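Local coordinates for protein BIS(5'-nucleosyl)-tetraphosphatase (Diadenosine tetraphosphatase), putative (Plasmodium falciparum, PDB 5CFI) that is a Nudix hydrolase that probably cleaves diadenosine tetraphosphate asymmetrically, at residues K120-H125 with D138-A143. Sequence-based numbering, arbitrary orientation.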
ATOM      1  N   LYS B 120       1.080  -9.209  -3.883  1.00 41.69           N
ATOM      2  CA  LYS B 120       1.842  -8.913  -5.082  1.00 37.86           C
ATOM      3  C   LYS B 120       2.448  -7.535  -4.949  1.00 41.31           C
ATOM      4  O   LYS B 120       1.860  -6.652  -4.323  1.00 39.48           O
ATOM      5  CB  LYS B 120       0.971  -8.981  -6.341  1.00 38.32           C
ATOM      6  CG  LYS B 120       0.558 -10.371  -6.757  1.00 37.73           C
ATOM      7  CD  LYS B 120       1.770 -11.208  -7.074  1.00 38.52           C
ATOM      8  CE  LYS B 120       1.448 -12.671  -7.036  1.00 42.82           C
ATOM      9  NZ  LYS B 120       2.505 -13.370  -6.255  1.00 51.23           N
ATOM     10  N   TRP B 121       3.622  -7.358  -5.543  1.00 39.53           N
ATOM     11  CA  TRP B 121       4.239  -6.054  -5.604  1.00 36.99           C
ATOM     12  C   TRP B 121       3.914  -5.478  -6.964  1.00 37.88           C
ATOM     13  O   TRP B 121       4.320  -6.032  -7.975  1.00 43.29           O
ATOM     14  CB  TRP B 121       5.745  -6.153  -5.388  1.00 36.45           C
ATOM     15  CG  TRP B 121       6.137  -6.529  -4.002  1.00 37.53           C
ATOM     16  CD1 TRP B 121       6.272  -7.788  -3.494  1.00 35.21           C
ATOM     17  CD2 TRP B 121       6.458  -5.629  -2.939  1.00 39.31           C
ATOM     18  NE1 TRP B 121       6.670  -7.725  -2.180  1.00 35.67           N
ATOM     19  CE2 TRP B 121       6.784  -6.407  -1.811  1.00 38.41           C
ATOM     20  CE3 TRP B 121       6.514  -4.229  -2.836  1.00 39.27           C
ATOM     21  CZ2 TRP B 121       7.141  -5.839  -0.584  1.00 33.65           C
ATOM     22  CZ3 TRP B 121       6.873  -3.666  -1.630  1.00 36.83           C
ATOM     23  CH2 TRP B 121       7.179  -4.473  -0.516  1.00 35.04           C
ATOM     24  N   ILE B 122       3.178  -4.378  -7.009  1.00 34.55           N
ATOM     25  CA  ILE B 122       2.667  -3.915  -8.279  1.00 37.00           C
ATOM     26  C   ILE B 122       3.055  -2.483  -8.592  1.00 38.94           C
ATOM     27  O   ILE B 122       3.618  -1.788  -7.764  1.00 42.13           O
ATOM     28  CB  ILE B 122       1.143  -4.026  -8.321  1.00 39.01           C
ATOM     29  CG1 ILE B 122       0.530  -2.934  -7.438  1.00 39.64           C
ATOM     30  CG2 ILE B 122       0.694  -5.441  -7.919  1.00 31.28           C
ATOM     31  CD1 ILE B 122      -0.958  -2.809  -7.569  1.00 36.16           C
ATOM     32  N   GLY B 123       2.753  -2.054  -9.811  1.00 42.09           N
ATOM     33  CA  GLY B 123       2.950  -0.674 -10.208  1.00 38.82           C
ATOM     34  C   GLY B 123       1.617  -0.065 -10.621  1.00 43.19           C
ATOM     35  O   GLY B 123       0.627  -0.773 -10.824  1.00 38.83           O
ATOM     36  N   SER B 124       1.593   1.256 -10.732  1.00 43.05           N
ATOM     37  CA  SER B 124       0.395   1.978 -11.110  1.00 41.42           C
ATOM     38  C   SER B 124      -0.163   1.544 -12.470  1.00 45.04           C
ATOM     39  O   SER B 124      -1.379   1.639 -12.701  1.00 47.91           O
ATOM     40  CB  SER B 124       0.687   3.469 -11.132  1.00 43.26           C
ATOM     41  OG  SER B 124       1.592   3.758 -12.182  1.00 46.53           O
ATOM     42  N   HIS B 125       0.705   1.085 -13.373  1.00 38.91           N
ATOM     43  CA  HIS B 125       0.238   0.590 -14.679  1.00 43.67           C
ATOM     44  C   HIS B 125      -0.547  -0.728 -14.563  1.00 42.60           C
ATOM     45  O   HIS B 125      -1.252  -1.131 -15.493  1.00 41.89           O
ATOM     46  CB  HIS B 125       1.412   0.412 -15.654  1.00 39.32           C
ATOM     47  CG  HIS B 125       2.359  -0.691 -15.286  1.00 40.01           C
ATOM     48  ND1 HIS B 125       3.340  -0.544 -14.330  1.00 40.50           N
ATOM     49  CD2 HIS B 125       2.485  -1.954 -15.762  1.00 42.42           C
ATOM     50  CE1 HIS B 125       4.028  -1.669 -14.225  1.00 40.86           C
ATOM     51  NE2 HIS B 125       3.533  -2.538 -15.083  1.00 45.84           N
ATOM     52  N   ASP B 138      -4.659   6.563  -8.556  1.00 52.26           N
ATOM     53  CA  ASP B 138      -4.163   7.922  -8.360  1.00 51.60           C
ATOM     54  C   ASP B 138      -3.076   7.898  -7.298  1.00 52.47           C
ATOM     55  O   ASP B 138      -2.026   8.521  -7.467  1.00 51.89           O
ATOM     56  CB  ASP B 138      -5.282   8.893  -7.939  1.00 51.63           C
ATOM     57  CG  ASP B 138      -6.255   9.239  -9.084  1.00 59.29           C
ATOM     58  OD1 ASP B 138      -6.198   8.621 -10.177  1.00 57.23           O
ATOM     59  OD2 ASP B 138      -7.081  10.158  -8.886  1.00 59.28           O
ATOM     60  N   LEU B 139      -3.327   7.157  -6.220  1.00 45.81           N
ATOM     61  CA  LEU B 139      -2.370   7.064  -5.126  1.00 49.74           C
ATOM     62  C   LEU B 139      -1.032   6.536  -5.611  1.00 50.51           C
ATOM     63  O   LEU B 139       0.027   7.132  -5.338  1.00 47.79           O
ATOM     64  CB  LEU B 139      -2.889   6.163  -4.010  1.00 47.57           C
ATOM     65  CG  LEU B 139      -1.809   5.864  -2.977  1.00 39.94           C
ATOM     66  CD1 LEU B 139      -1.535   7.128  -2.243  1.00 46.91           C
ATOM     67  CD2 LEU B 139      -2.213   4.780  -2.025  1.00 42.91           C
ATOM     68  N   LEU B 140      -1.088   5.417  -6.323  1.00 42.76           N
ATOM     69  CA  LEU B 140       0.109   4.821  -6.896  1.00 44.65           C
ATOM     70  C   LEU B 140       0.816   5.775  -7.849  1.00 48.44           C
ATOM     71  O   LEU B 140       2.038   5.884  -7.801  1.00 51.49           O
ATOM     72  CB  LEU B 140      -0.228   3.525  -7.632  1.00 46.12           C
ATOM     73  CG  LEU B 140      -0.754   2.381  -6.777  1.00 38.62           C
ATOM     74  CD1 LEU B 140      -0.611   1.091  -7.527  1.00 40.86           C
ATOM     75  CD2 LEU B 140       0.003   2.325  -5.482  1.00 39.13           C
ATOM     76  N   LYS B 141       0.054   6.464  -8.701  1.00 46.79           N
ATOM     77  CA  LYS B 141       0.618   7.410  -9.664  1.00 48.03           C
ATOM     78  C   LYS B 141       1.398   8.530  -8.966  1.00 50.31           C
ATOM     79  O   LYS B 141       2.561   8.794  -9.288  1.00 49.90           O
ATOM     80  CB  LYS B 141      -0.478   8.025 -10.526  1.00 49.97           C
ATOM     81  CG  LYS B 141      -1.108   7.093 -11.551  1.00 50.30           C
ATOM     82  CD  LYS B 141      -2.139   7.835 -12.415  1.00 47.56           C
ATOM     83  CE  LYS B 141      -2.649   6.957 -13.571  1.00 61.58           C
ATOM     84  NZ  LYS B 141      -3.476   5.805 -13.100  1.00 51.04           N
ATOM     85  N   GLU B 142       0.748   9.186  -8.011  1.00 50.00           N
ATOM     86  CA  GLU B 142       1.370  10.255  -7.245  1.00 51.26           C
ATOM     87  C   GLU B 142       2.600   9.773  -6.475  1.00 49.63           C
ATOM     88  O   GLU B 142       3.637  10.436  -6.449  1.00 48.90           O
ATOM     89  CB  GLU B 142       0.369  10.853  -6.272  1.00 48.51           C
ATOM     90  CG  GLU B 142      -0.545  11.891  -6.853  1.00 50.95           C
ATOM     91  CD  GLU B 142      -1.300  12.639  -5.761  1.00 63.26           C
ATOM     92  OE1 GLU B 142      -0.644  13.229  -4.872  1.00 62.44           O
ATOM     93  OE2 GLU B 142      -2.550  12.613  -5.774  1.00 68.49           O
ATOM     94  N   ALA B 143       2.468   8.613  -5.850  1.00 50.28           N
ATOM     95  CA  ALA B 143       3.577   8.011  -5.133  1.00 50.61           C
ATOM     96  C   ALA B 143       4.755   7.807  -6.069  1.00 45.93           C
ATOM     97  O   ALA B 143       5.871   8.098  -5.699  1.00 46.53           O
ATOM     98  CB  ALA B 143       3.158   6.675  -4.490  1.00 47.58           C
TER
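Leu140 meets Ser124 and Ile122 where the chain leaving strand 116-122 passes the C-terminal helix 134-148. At Ser124 the CB methylene faces the helix and lies 3.6 Å from Leu140 CB. The two backbones come close at this point, with Ser124 CA 5.1 Å from Leu140 CA. Ser124 CB also touches Lys141, 3.9 Å from its backbone N and 4.1 Å from Lys141 CG.

Leu140 reaches past the serine with one branch. Its CD1 methyl lies 3.8 Å from Ser124 CA and 4.0 Å from Gly123 C, against the backbone of Gly123 and Ser124. The same methyl touches Ile122 CD1 at 3.9 Å. These two side chains meet at about a right angle, end against end. Ile122 CG1 lies between the backbone N and the carbonyl carbon (chi1 73°), and the extended second torsion carries CD1 nearer to the helix.

No hydrogen bond joins the two segments; carbon-to-carbon van der Waals packing carries most of the contact. The polar end of Ser124 is used further along the helix, where OG is hydrogen-bonded to Glu144 OE1. In the turn after the strand, Gly123 N is hydrogen-bonded to Glu126 OE1, and Ser124 O to Ser127 OG. Leu132 touches both Ile122 and Leu140. Leu140 also touches Phe32 of strand 30-37 and Leu12 of strand 6-16, which extend the apolar packing onto the sheet.

Strand 116-122 pairs antiparallel with strand 30-37, so the contact joins the end of a sheet strand to the helix packed on that sheet. This belongs to the alpha/beta/alpha sandwich of the Nudix fold, in which helix 134-148 packs on the sheet here through Leu140 and Ala143.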